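Local coordinates for mitochondrial edited mRNA stability factor 1 (Trypanosoma brucei, PDB 6NL1), which probably processes the 5' ends of mitochondrial mRNAs, as a Nudix-family RNA-binding protein that takes GDP in its pocket, at residues G204-L209 with V215-L220; R331-L336 with A344-S349; G162-E165 with D169-I172; R112-P117 with K188-A193. All blocks are in the same frame, centred on the assembly; numbering follows the deposited sequence.

Two pairs of contacts, on opposite sides of the chain's centre, illustrate how neighbouring contacts share structural elements. Contacts 1 and 2 have centres about 11 Å apart and meet in one mixed sheet, where strands 216-223 and 343-346 lie side by side and Trp345 of contact 2 forms a cation-pi pair with Arg207 of contact 1. Contacts 3 and 4, about 20 Å between centres, sit around the four-stranded antiparallel sheet; strand 171-178 runs on into helix 180-193. Gly204 of contact 1 is about 6 Å from the side chains of GDP-binding Arg202 and Tyr292, and the Lys113 side chain of contact 4 about 7 Å from that of Val288, also GDP-binding; no GDP is bound here.

Contact 1: residues G204-L209 with V215-L220; sequences GIFRRL and VEWLML. With SO4 (sulfate ion), chain D.
Arg207 CG sits between its backbone N and carbonyl carbon (chi1 67°), and Glu216 CG beside its backbone N, which sends two extended side chains out side by side on one face of a beta hairpin. The guanidinium grips OE1 side-on: Arg207 NE and NH2 each lie 2.7 Å from Glu216 OE1, forming a salt bridge with the two planes only 16° apart. Arg207 NH1 then donates an almost straight bond of 2.9 Å to O3 of a sulfate, probably from the crystallisation liquor, and NH2 reaches its O4.

Phe206 and Trp217, a non-hydrogen-bonded antiparallel pair, occupy the other face. Phe206 CB sits over the indole six-membered ring, 3.9 Å from its centroid, while the phenyl edge is turned toward that same indole in an offset edge-to-face pair with planes at 60°. Val215 CB packs 3.7 Å from Phe206 CD2. Arg208 lies alongside, its charge paired with Glu296.

Within the sheet, Arg207 and Glu216 exchange both backbone bonds of a hydrogen-bonded antiparallel pair, and Leu218 N donates to Ile205 O. A water bridges Ile205 O and Leu218 O. Strand 290-296 continues the sheet beside 204-207.

Two N-H groups converging on one carboxylate oxygen fix how the guanidinium is turned. NH1 is shared between the sulfate and the carbonyl oxygen of Ser299, so this corner could perhaps receive other anions.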
loop_
_atom_site.group_PDB
_atom_site.type_symbol
_atom_site.label_atom_id
_atom_site.label_comp_id
_atom_site.label_asym_id
_atom_site.label_seq_id
_atom_site.Cartn_x
_atom_site.Cartn_y
_atom_site.Cartn_z
ATOM N N GLY A 204 2.098 7.797 11.696
ATOM C CA GLY A 204 1.083 8.084 12.687
ATOM C C GLY A 204 1.296 9.431 13.363
ATOM O O GLY A 204 2.025 9.554 14.355
ATOM N N ILE A 205 0.655 10.449 12.806
ATOM C CA ILE A 205 0.600 11.761 13.420
ATOM C C ILE A 205 -0.377 11.705 14.582
ATOM O O ILE A 205 -1.487 11.188 14.432
ATOM C CB ILE A 205 0.128 12.803 12.389
ATOM C CG1 ILE A 205 1.230 13.046 11.360
ATOM C CG2 ILE A 205 -0.209 14.102 13.063
ATOM C CD1 ILE A 205 2.426 13.788 11.927
ATOM N N PHE A 206 0.038 12.203 15.743
ATOM C CA PHE A 206 -0.836 12.185 16.915
ATOM C C PHE A 206 -0.768 13.500 17.686
ATOM O O PHE A 206 0.212 14.240 17.605
ATOM C CB PHE A 206 -0.526 10.991 17.844
ATOM C CG PHE A 206 0.777 11.127 18.622
ATOM C CD1 PHE A 206 1.973 10.633 18.103
ATOM C CD2 PHE A 206 0.800 11.744 19.868
ATOM C CE1 PHE A 206 3.174 10.754 18.816
ATOM C CE2 PHE A 206 1.994 11.865 20.590
ATOM C CZ PHE A 206 3.181 11.378 20.060
ATOM N N ARG A 207 -1.830 13.803 18.417
ATOM C CA ARG A 207 -1.810 14.950 19.313
ATOM C C ARG A 207 -2.185 14.476 20.714
ATOM O O ARG A 207 -2.875 13.466 20.879
ATOM C CB ARG A 207 -2.772 16.045 18.831
ATOM C CG ARG A 207 -4.252 15.655 18.907
ATOM C CD ARG A 207 -5.157 16.818 18.511
ATOM N NE ARG A 207 -6.569 16.451 18.580
ATOM C CZ ARG A 207 -7.569 17.272 18.274
ATOM N NH1 ARG A 207 -7.317 18.514 17.876
ATOM N NH2 ARG A 207 -8.824 16.855 18.365
ATOM N N ARG A 208 -1.721 15.201 21.720
ATOM C CA ARG A 208 -2.062 14.880 23.102
ATOM C C ARG A 208 -3.163 15.807 23.598
ATOM O O ARG A 208 -3.119 17.014 23.378
ATOM C CB ARG A 208 -0.832 15.022 23.994
ATOM C CG ARG A 208 0.345 14.157 23.572
ATOM C CD ARG A 208 1.459 14.190 24.621
ATOM N NE ARG A 208 2.640 13.456 24.176
ATOM C CZ ARG A 208 2.805 12.141 24.309
ATOM N NH1 ARG A 208 1.865 11.391 24.886
ATOM N NH2 ARG A 208 3.915 11.574 23.860
ATOM N N LEU A 209 -4.167 15.241 24.247
ATOM C CA LEU A 209 -5.203 16.054 24.863
ATOM C C LEU A 209 -4.875 16.244 26.341
ATOM O O LEU A 209 -4.357 15.331 26.995
ATOM C CB LEU A 209 -6.572 15.407 24.677
ATOM N N VAL A 215 -3.553 9.128 23.305
ATOM C CA VAL A 215 -3.446 10.173 22.289
ATOM C C VAL A 215 -4.487 9.960 21.187
ATOM O O VAL A 215 -5.073 8.879 21.089
ATOM C CB VAL A 215 -2.028 10.228 21.675
ATOM C CG1 VAL A 215 -0.967 10.336 22.782
ATOM C CG2 VAL A 215 -1.776 9.001 20.827
ATOM N N GLU A 216 -4.722 11.001 20.383
ATOM C CA GLU A 216 -5.585 10.922 19.199
ATOM C C GLU A 216 -4.747 10.842 17.923
ATOM O O GLU A 216 -3.742 11.542 17.779
ATOM C CB GLU A 216 -6.516 12.144 19.107
ATOM C CG GLU A 216 -7.525 12.268 20.240
ATOM C CD GLU A 216 -8.557 13.375 20.024
ATOM O OE1 GLU A 216 -8.218 14.455 19.480
ATOM O OE2 GLU A 216 -9.722 13.161 20.414
ATOM N N TRP A 217 -5.178 9.995 16.995
ATOM C CA TRP A 217 -4.462 9.772 15.744
ATOM C C TRP A 217 -5.211 10.427 14.585
ATOM O O TRP A 217 -6.439 10.322 14.484
ATOM C CB TRP A 217 -4.317 8.264 15.474
ATOM C CG TRP A 217 -3.615 7.532 16.566
ATOM C CD1 TRP A 217 -4.190 6.856 17.602
ATOM C CD2 TRP A 217 -2.194 7.424 16.751
ATOM N NE1 TRP A 217 -3.211 6.326 18.423
ATOM C CE2 TRP A 217 -1.979 6.661 17.920
ATOM C CE3 TRP A 217 -1.080 7.897 16.036
ATOM C CZ2 TRP A 217 -0.698 6.360 18.397
ATOM C CZ3 TRP A 217 0.196 7.598 16.510
ATOM C CH2 TRP A 217 0.373 6.838 17.685
ATOM N N LEU A 218 -4.471 11.097 13.713
ATOM C CA LEU A 218 -5.052 11.645 12.492
ATOM C C LEU A 218 -5.368 10.513 11.515
ATOM O O LEU A 218 -4.502 9.704 11.198
ATOM C CB LEU A 218 -4.077 12.622 11.842
ATOM C CG LEU A 218 -4.641 13.481 10.713
ATOM C CD1 LEU A 218 -5.704 14.408 11.272
ATOM C CD2 LEU A 218 -3.533 14.277 10.039
ATOM N N MET A 219 -6.605 10.457 11.034
ATOM C CA MET A 219 -7.001 9.404 10.111
ATOM C C MET A 219 -7.733 9.928 8.869
ATOM O O MET A 219 -8.367 10.981 8.914
ATOM C CB MET A 219 -7.873 8.386 10.844
ATOM C CG MET A 219 -7.176 7.815 12.079
ATOM S SD MET A 219 -7.855 6.243 12.582
ATOM C CE MET A 219 -9.596 6.583 12.499
ATOM N N LEU A 220 -7.630 9.180 7.770
ATOM C CA LEU A 220 -8.328 9.492 6.527
ATOM C C LEU A 220 -9.079 8.252 6.076
ATOM O O LEU A 220 -8.821 7.155 6.562
ATOM C CB LEU A 220 -7.343 9.852 5.407
ATOM C CG LEU A 220 -6.381 11.030 5.542
ATOM C CD1 LEU A 220 -5.029 10.538 6.022
ATOM C CD2 LEU A 220 -6.245 11.754 4.195
HETATM S S SO4 D . -10.748 19.965 17.147
HETATM O O1 SO4 D . -11.689 21.083 17.109
HETATM O O2 SO4 D . -10.756 19.270 15.855
HETATM O O3 SO4 D . -9.409 20.481 17.423
HETATM O O4 SO4 D . -11.147 19.053 18.218
HETATM O O HOH W 1 -1.870 9.552 12.276
#

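Contact 2: residues R331-L336 with A344-S349; sequences RAWAQL and AWMKAS
Met346 reaches across from strand 344-346 to helix 331-336, and its side chain is a good example of a long, flexible thioether bridging a gap between a strand and a helix whose axes approach to 8.7 Å. From CB the chain leaves with CG beside the backbone N (chi1 -64°) and then runs extended, so CB, CG and SD serve mainly as the span that carries the terminal methyl to the helix. Along the way the side chain touches Met219 of the neighbouring strand 216-223. CE makes the decisive contacts: it lies 3.4 Å from Trp333 CE3, with Leu336 CB and the carbonyl oxygen of Ala332 also close by, and is thus received by three residues of the final helical turns.

Trp333 crosses Met346 at about a right angle, and the benzene part of its indole is also met by Ala344, whose CB is 3.6 Å from Trp333 CZ3. Leu336 flanks the same methyl groups, its CB 4.4 Å from Ala344 CB. No direct hydrogen bond joins the two segments; instead a water accepts a hydrogen bond from Trp345 N at 3.0 Å and donates one to Leu336 O at 2.8 Å.

Outside the pair, Arg221 forms a cation-pi contact with Trp333, and Met350 and Ile351 of helix 348-354 pack on Leu336 and Met346 respectively. The direct contact is therefore held by dispersion and hydrophobic burial, with methyl groups against an indole, while the water links a carbonyl near the helix end to an amide of the strand.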
loop_
_atom_site.group_PDB
_atom_site.type_symbol
_atom_site.label_atom_id
_atom_site.label_comp_id
_atom_site.label_asym_id
_atom_site.label_seq_id
_atom_site.Cartn_x
_atom_site.Cartn_y
_atom_site.Cartn_z
ATOM N N ARG A 331 -20.811 6.602 11.055
ATOM C CA ARG A 331 -21.421 7.546 11.997
ATOM C C ARG A 331 -20.384 8.295 12.831
ATOM O O ARG A 331 -20.526 9.495 13.088
ATOM C CB ARG A 331 -22.446 6.844 12.900
ATOM C CG ARG A 331 -23.502 6.055 12.118
ATOM C CD ARG A 331 -24.693 5.634 12.982
ATOM N NE ARG A 331 -24.306 4.771 14.098
ATOM C CZ ARG A 331 -24.239 3.441 14.043
ATOM N NH1 ARG A 331 -24.534 2.793 12.921
ATOM N NH2 ARG A 331 -23.880 2.755 15.121
ATOM N N ALA A 332 -19.340 7.591 13.247
ATOM C CA ALA A 332 -18.243 8.234 13.963
ATOM C C ALA A 332 -17.555 9.235 13.025
ATOM O O ALA A 332 -17.164 10.320 13.434
ATOM C CB ALA A 332 -17.250 7.193 14.461
ATOM N N TRP A 333 -17.409 8.853 11.760
ATOM C CA TRP A 333 -16.799 9.721 10.757
ATOM C C TRP A 333 -17.622 10.991 10.554
ATOM O O TRP A 333 -17.077 12.094 10.490
ATOM C CB TRP A 333 -16.644 8.961 9.434
ATOM C CG TRP A 333 -15.723 9.617 8.459
ATOM C CD1 TRP A 333 -16.070 10.255 7.308
ATOM C CD2 TRP A 333 -14.292 9.702 8.552
ATOM N NE1 TRP A 333 -14.947 10.734 6.675
ATOM C CE2 TRP A 333 -13.843 10.409 7.418
ATOM C CE3 TRP A 333 -13.350 9.249 9.483
ATOM C CZ2 TRP A 333 -12.495 10.679 7.190
ATOM C CZ3 TRP A 333 -12.010 9.512 9.253
ATOM C CH2 TRP A 333 -11.596 10.217 8.113
ATOM N N ALA A 334 -18.939 10.842 10.454
ATOM C CA ALA A 334 -19.810 12.004 10.269
ATOM C C ALA A 334 -19.688 12.927 11.476
ATOM O O ALA A 334 -19.753 14.147 11.369
ATOM C CB ALA A 334 -21.261 11.558 10.088
ATOM N N GLN A 335 -19.494 12.326 12.633
ATOM C CA GLN A 335 -19.421 13.075 13.876
ATOM C C GLN A 335 -18.089 13.812 14.012
ATOM O O GLN A 335 -18.056 14.964 14.421
ATOM C CB GLN A 335 -19.605 12.096 15.033
ATOM C CG GLN A 335 -19.757 12.687 16.410
ATOM C CD GLN A 335 -19.980 11.594 17.446
ATOM O OE1 GLN A 335 -19.514 11.689 18.585
ATOM N NE2 GLN A 335 -20.688 10.535 17.043
ATOM N N LEU A 336 -16.995 13.153 13.638
ATOM C CA LEU A 336 -15.660 13.636 13.984
ATOM C C LEU A 336 -14.833 14.180 12.821
ATOM O O LEU A 336 -13.955 15.016 13.024
ATOM C CB LEU A 336 -14.870 12.508 14.659
ATOM C CG LEU A 336 -15.403 12.038 16.014
ATOM C CD1 LEU A 336 -14.671 10.782 16.446
ATOM C CD2 LEU A 336 -15.277 13.150 17.070
ATOM N N ALA A 344 -9.890 13.132 10.308
ATOM C CA ALA A 344 -10.450 13.101 11.658
ATOM C C ALA A 344 -9.372 12.786 12.694
ATOM O O ALA A 344 -8.450 12.011 12.421
ATOM C CB ALA A 344 -11.567 12.052 11.752
ATOM N N TRP A 345 -9.500 13.374 13.884
ATOM C CA TRP A 345 -8.708 12.957 15.042
ATOM C C TRP A 345 -9.467 11.871 15.783
ATOM O O TRP A 345 -10.584 12.096 16.248
ATOM C CB TRP A 345 -8.449 14.123 15.999
ATOM C CG TRP A 345 -7.523 15.163 15.455
ATOM C CD1 TRP A 345 -7.859 16.413 14.998
ATOM C CD2 TRP A 345 -6.106 15.045 15.298
ATOM N NE1 TRP A 345 -6.735 17.077 14.576
ATOM C CE2 TRP A 345 -5.646 16.261 14.747
ATOM C CE3 TRP A 345 -5.180 14.031 15.571
ATOM C CZ2 TRP A 345 -4.302 16.491 14.467
ATOM C CZ3 TRP A 345 -3.844 14.260 15.292
ATOM C CH2 TRP A 345 -3.417 15.482 14.746
ATOM N N MET A 346 -8.864 10.695 15.900
ATOM C CA MET A 346 -9.557 9.558 16.498
ATOM C C MET A 346 -8.702 8.779 17.479
ATOM O O MET A 346 -7.507 8.595 17.257
ATOM C CB MET A 346 -10.049 8.615 15.397
ATOM C CG MET A 346 -11.105 9.247 14.472
ATOM S SD MET A 346 -11.982 8.061 13.421
ATOM C CE MET A 346 -13.364 9.058 12.873
ATOM N N LYS A 347 -9.333 8.312 18.554
ATOM C CA LYS A 347 -8.689 7.439 19.523
ATOM C C LYS A 347 -8.829 5.987 19.111
ATOM O O LYS A 347 -9.899 5.556 18.694
ATOM C CB LYS A 347 -9.321 7.601 20.907
ATOM C CG LYS A 347 -9.006 8.909 21.597
ATOM C CD LYS A 347 -9.575 8.910 23.000
ATOM C CE LYS A 347 -9.134 10.140 23.776
ATOM N NZ LYS A 347 -9.712 10.128 25.144
ATOM N N ALA A 348 -7.755 5.221 19.261
ATOM C CA ALA A 348 -7.839 3.787 19.040
ATOM C C ALA A 348 -8.929 3.140 19.899
ATOM O O ALA A 348 -9.640 2.250 19.434
ATOM C CB ALA A 348 -6.506 3.135 19.292
ATOM N N SER A 349 -9.064 3.578 21.150
ATOM C CA SER A 349 -10.081 3.001 22.029
ATOM C C SER A 349 -11.492 3.243 21.480
ATOM O O SER A 349 -12.387 2.418 21.635
ATOM C CB SER A 349 -9.977 3.564 23.445
ATOM O OG SER A 349 -10.295 4.947 23.463
HETATM O O HOH W 2 -11.577 15.391 14.500
#

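Contact 3: residues G162-E165 with D169-I172; sequences GAYE and DVDI
Tyr164 and Asp169 mark the closest backbone approach, with CA atoms 6.2 Å apart where the chain turns back on itself between a loop and the start of strand 171-178. Tyr164 carries the contact, and its ring illustrates how one aromatic side chain can serve an apolar face and a polar tip at once. With CG beside the backbone N (chi1 -74°), the ring is laid across the backbone of 169-171. Val170 CA stands 3.7 Å from the ring centroid and only 8° off its normal, a CH-pi contact made by the main chain; Val170 CG2 adds an apolar touch 3.7 Å from Tyr164 CD2.

At the ring's far end, Tyr164 OH donates to Asp171 OD2 at 2.7 Å, using the anti lone pair of that oxygen. The carboxylate is turned 58° from the ring plane, and OD2 itself lies at the edge of the ring. A water donates both to Tyr164 OH, at 2.9 Å, and to Asp171 O, at 2.8 Å, so the hydroxyl is gripped from two partners and the rotation of its O-H is probably fixed. The other carboxylate oxygen, OD1, forms a salt bridge with Lys107, which would help to keep Asp171 charged.

Arg142 completes the surroundings of Tyr164 with a cation-pi contact. Strand 171-178 runs between strands 100-107 and 132-137 of the antiparallel sheet, and Val170, just ahead of it, packs on Ala108, so the contact lies where the loop after strand 132-137 enters strand 171-178, beside the start of helix 108-111.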
loop_
_atom_site.group_PDB
_atom_site.type_symbol
_atom_site.label_atom_id
_atom_site.label_comp_id
_atom_site.label_asym_id
_atom_site.label_seq_id
_atom_site.Cartn_x
_atom_site.Cartn_y
_atom_site.Cartn_z
ATOM N N GLY A 162 0.702 -29.619 -2.521
ATOM C CA GLY A 162 -0.327 -29.153 -1.616
ATOM C C GLY A 162 -0.170 -27.669 -1.346
ATOM O O GLY A 162 0.428 -26.935 -2.139
ATOM N N ALA A 163 -0.704 -27.241 -0.209
ATOM C CA ALA A 163 -0.640 -25.858 0.232
ATOM C C ALA A 163 0.798 -25.369 0.302
ATOM O O ALA A 163 1.711 -26.145 0.572
ATOM C CB ALA A 163 -1.295 -25.729 1.593
ATOM N N TYR A 164 0.995 -24.078 0.057
ATOM C CA TYR A 164 2.275 -23.436 0.345
ATOM C C TYR A 164 2.343 -23.146 1.838
ATOM O O TYR A 164 1.329 -22.846 2.457
ATOM C CB TYR A 164 2.413 -22.118 -0.426
ATOM C CG TYR A 164 2.692 -22.274 -1.908
ATOM C CD1 TYR A 164 3.959 -22.636 -2.368
ATOM C CD2 TYR A 164 1.698 -22.033 -2.847
ATOM C CE1 TYR A 164 4.217 -22.770 -3.726
ATOM C CE2 TYR A 164 1.948 -22.164 -4.206
ATOM C CZ TYR A 164 3.203 -22.528 -4.639
ATOM O OH TYR A 164 3.434 -22.647 -5.985
ATOM N N GLU A 165 3.536 -23.220 2.411
ATOM C CA GLU A 165 3.713 -22.929 3.828
ATOM C C GLU A 165 3.396 -21.470 4.117
ATOM O O GLU A 165 2.676 -21.165 5.064
ATOM C CB GLU A 165 5.154 -23.216 4.260
ATOM C CG GLU A 165 5.620 -24.642 4.025
ATOM C CD GLU A 165 5.368 -25.542 5.216
ATOM O OE1 GLU A 165 4.670 -25.108 6.158
ATOM O OE2 GLU A 165 5.876 -26.684 5.211
ATOM N N ASP A 169 6.607 -18.332 -0.193
ATOM C CA ASP A 169 6.972 -19.526 -0.960
ATOM C C ASP A 169 6.219 -19.658 -2.283
ATOM O O ASP A 169 6.581 -20.478 -3.134
ATOM C CB ASP A 169 6.753 -20.794 -0.123
ATOM C CG ASP A 169 7.519 -20.763 1.189
ATOM O OD1 ASP A 169 6.873 -20.815 2.259
ATOM O OD2 ASP A 169 8.766 -20.679 1.144
ATOM N N VAL A 170 5.159 -18.878 -2.452
ATOM C CA VAL A 170 4.346 -18.989 -3.664
ATOM C C VAL A 170 5.171 -18.780 -4.939
ATOM O O VAL A 170 5.879 -17.780 -5.083
ATOM C CB VAL A 170 3.135 -18.036 -3.609
ATOM C CG1 VAL A 170 2.364 -18.072 -4.925
ATOM C CG2 VAL A 170 2.225 -18.432 -2.415
ATOM N N ASP A 171 5.112 -19.751 -5.844
ATOM C CA ASP A 171 5.755 -19.616 -7.150
ATOM C C ASP A 171 5.045 -18.570 -8.008
ATOM O O ASP A 171 3.827 -18.622 -8.191
ATOM C CB ASP A 171 5.770 -20.949 -7.889
ATOM C CG ASP A 171 6.603 -21.990 -7.181
ATOM O OD1 ASP A 171 7.845 -21.907 -7.275
ATOM O OD2 ASP A 171 6.021 -22.883 -6.529
ATOM N N ILE A 172 5.819 -17.634 -8.544
ATOM C CA ILE A 172 5.277 -16.556 -9.357
ATOM C C ILE A 172 6.026 -16.461 -10.679
ATOM O O ILE A 172 7.258 -16.504 -10.709
ATOM C CB ILE A 172 5.353 -15.191 -8.632
ATOM C CG1 ILE A 172 4.569 -15.237 -7.309
ATOM C CG2 ILE A 172 4.815 -14.058 -9.549
ATOM C CD1 ILE A 172 3.028 -15.335 -7.476
HETATM O O HOH W 3 2.050 -20.699 -7.697
#

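Contact 4: residues R112-P117 with K188-A193; sequences RKVSGP and KLMEAA
Lys113 and Val114 are the residues of segment 112-117 that touch helix 188-193, and the small footprint, 184 Å² in all, exemplifies packing between a connecting loop and a helix flank. Lys113 comes first. Its carbonyl oxygen lies 4.0 Å from Ala193 CB, a van der Waals contact that brings the loop backbone against the small methyl of the last residue of the helix. The side chain starts toward the helix with CG beside the backbone N (chi1 -63°), then runs extended past it: Lys113 CD is 4.0 Å from Ala193 O, and NZ continues to a hydrogen bond with the carbonyl oxygen of Ile194, just beyond the helix. The aliphatic part thus lies along the end of the helix while the ammonium finds a carbonyl acceptor there.

Val114 follows with the apolar part of the contact. One branch does the work: Val114 CG1 lies 3.8 Å from Met190 CG and 3.9 Å from Met190 CB, the two side chains crossing at about a right angle. Met190 bends at its last torsion (chi3 64°), which keeps its terminal methyl near the same branch, with CE 4.2 Å from Val114 CG1. No hydrogen bond passes between the two segments themselves.

Trp104 of strand 100-107 touches both Val114 and Met190, and Leu125 of helix 120-129 packs on Val114 as well. The loop between helices 108-111 and 120-129 is thereby set against the C-terminal turns of helix 180-193, with strand 100-107 of the antiparallel sheet contributing the shared tryptophan.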
loop_
_atom_site.group_PDB
_atom_site.type_symbol
_atom_site.label_atom_id
_atom_site.label_comp_id
_atom_site.label_asym_id
_atom_site.label_seq_id
_atom_site.Cartn_x
_atom_site.Cartn_y
_atom_site.Cartn_z
ATOM N N ARG A 112 6.827 -9.578 -5.358
ATOM C CA ARG A 112 6.052 -8.490 -4.786
ATOM C C ARG A 112 6.845 -7.179 -4.763
ATOM O O ARG A 112 6.261 -6.106 -4.672
ATOM C CB ARG A 112 5.557 -8.841 -3.391
ATOM C CG ARG A 112 6.621 -8.736 -2.322
ATOM C CD ARG A 112 5.982 -8.911 -0.963
ATOM N NE ARG A 112 5.287 -10.183 -0.904
ATOM C CZ ARG A 112 5.708 -11.226 -0.198
ATOM N NH1 ARG A 112 6.814 -11.122 0.532
ATOM N NH2 ARG A 112 5.013 -12.361 -0.216
ATOM N N LYS A 113 8.168 -7.267 -4.865
ATOM C CA LYS A 113 9.023 -6.077 -4.800
ATOM C C LYS A 113 9.054 -5.282 -6.097
ATOM O O LYS A 113 9.496 -4.135 -6.114
ATOM C CB LYS A 113 10.445 -6.461 -4.380
ATOM C CG LYS A 113 10.499 -7.080 -2.966
ATOM C CD LYS A 113 11.925 -7.462 -2.575
ATOM C CE LYS A 113 11.999 -7.967 -1.138
ATOM N NZ LYS A 113 13.412 -8.297 -0.786
ATOM N N VAL A 114 8.594 -5.897 -7.182
ATOM C CA VAL A 114 8.594 -5.241 -8.477
ATOM C C VAL A 114 7.167 -4.996 -8.937
ATOM O O VAL A 114 6.933 -4.555 -10.059
ATOM C CB VAL A 114 9.319 -6.080 -9.551
ATOM C CG1 VAL A 114 10.758 -6.330 -9.133
ATOM C CG2 VAL A 114 8.586 -7.391 -9.798
ATOM N N SER A 115 6.203 -5.277 -8.073
ATOM C CA SER A 115 4.811 -5.174 -8.490
ATOM C C SER A 115 4.017 -4.299 -7.544
ATOM O O SER A 115 3.790 -3.126 -7.829
ATOM C CB SER A 115 4.185 -6.565 -8.598
ATOM O OG SER A 115 4.456 -7.319 -7.426
ATOM N N GLY A 116 3.603 -4.874 -6.413
ATOM C CA GLY A 116 2.817 -4.151 -5.436
ATOM C C GLY A 116 1.336 -4.483 -5.526
ATOM O O GLY A 116 0.827 -4.728 -6.613
ATOM N N PRO A 117 0.631 -4.475 -4.381
ATOM C CA PRO A 117 -0.800 -4.811 -4.378
ATOM C C PRO A 117 -1.586 -3.999 -5.404
ATOM O O PRO A 117 -2.454 -4.553 -6.074
ATOM C CB PRO A 117 -1.248 -4.448 -2.953
ATOM C CG PRO A 117 -0.002 -4.527 -2.132
ATOM C CD PRO A 117 1.113 -4.073 -3.047
ATOM N N LYS A 188 17.666 -4.092 -14.728
ATOM C CA LYS A 188 18.611 -3.484 -13.790
ATOM C C LYS A 188 17.896 -2.901 -12.573
ATOM O O LYS A 188 18.352 -3.049 -11.439
ATOM C CB LYS A 188 19.428 -2.390 -14.489
ATOM C CG LYS A 188 20.872 -2.762 -14.753
ATOM C CD LYS A 188 20.982 -4.204 -15.240
ATOM C CE LYS A 188 22.411 -4.722 -15.127
ATOM N NZ LYS A 188 22.461 -6.182 -14.820
ATOM N N LEU A 189 16.772 -2.233 -12.817
ATOM C CA LEU A 189 15.990 -1.647 -11.738
ATOM C C LEU A 189 15.393 -2.710 -10.812
ATOM O O LEU A 189 15.251 -2.492 -9.611
ATOM C CB LEU A 189 14.888 -0.746 -12.304
ATOM C CG LEU A 189 15.412 0.517 -12.992
ATOM C CD1 LEU A 189 14.309 1.202 -13.786
ATOM C CD2 LEU A 189 16.024 1.480 -11.976
ATOM N N MET A 190 15.029 -3.854 -11.375
ATOM C CA MET A 190 14.414 -4.913 -10.587
ATOM C C MET A 190 15.447 -5.533 -9.651
ATOM O O MET A 190 15.145 -5.834 -8.492
ATOM C CB MET A 190 13.796 -5.969 -11.510
ATOM C CG MET A 190 12.596 -5.437 -12.301
ATOM S SD MET A 190 12.145 -6.473 -13.701
ATOM C CE MET A 190 11.651 -7.984 -12.868
ATOM N N GLU A 191 16.671 -5.704 -10.149
ATOM C CA GLU A 191 17.744 -6.244 -9.318
ATOM C C GLU A 191 18.020 -5.333 -8.135
ATOM O O GLU A 191 18.241 -5.809 -7.027
ATOM C CB GLU A 191 19.007 -6.499 -10.132
ATOM C CG GLU A 191 18.845 -7.638 -11.114
ATOM C CD GLU A 191 20.144 -8.046 -11.763
ATOM O OE1 GLU A 191 20.255 -9.229 -12.158
ATOM O OE2 GLU A 191 21.047 -7.189 -11.892
ATOM N N ALA A 192 17.963 -4.023 -8.360
ATOM C CA ALA A 192 18.121 -3.071 -7.264
ATOM C C ALA A 192 16.927 -3.143 -6.325
ATOM O O ALA A 192 17.077 -3.082 -5.103
ATOM C CB ALA A 192 18.286 -1.651 -7.795
ATOM N N ALA A 193 15.738 -3.277 -6.900
ATOM C CA ALA A 193 14.525 -3.306 -6.096
ATOM C C ALA A 193 14.471 -4.520 -5.160
ATOM O O ALA A 193 14.078 -4.392 -4.002
ATOM C CB ALA A 193 13.284 -3.257 -6.985
#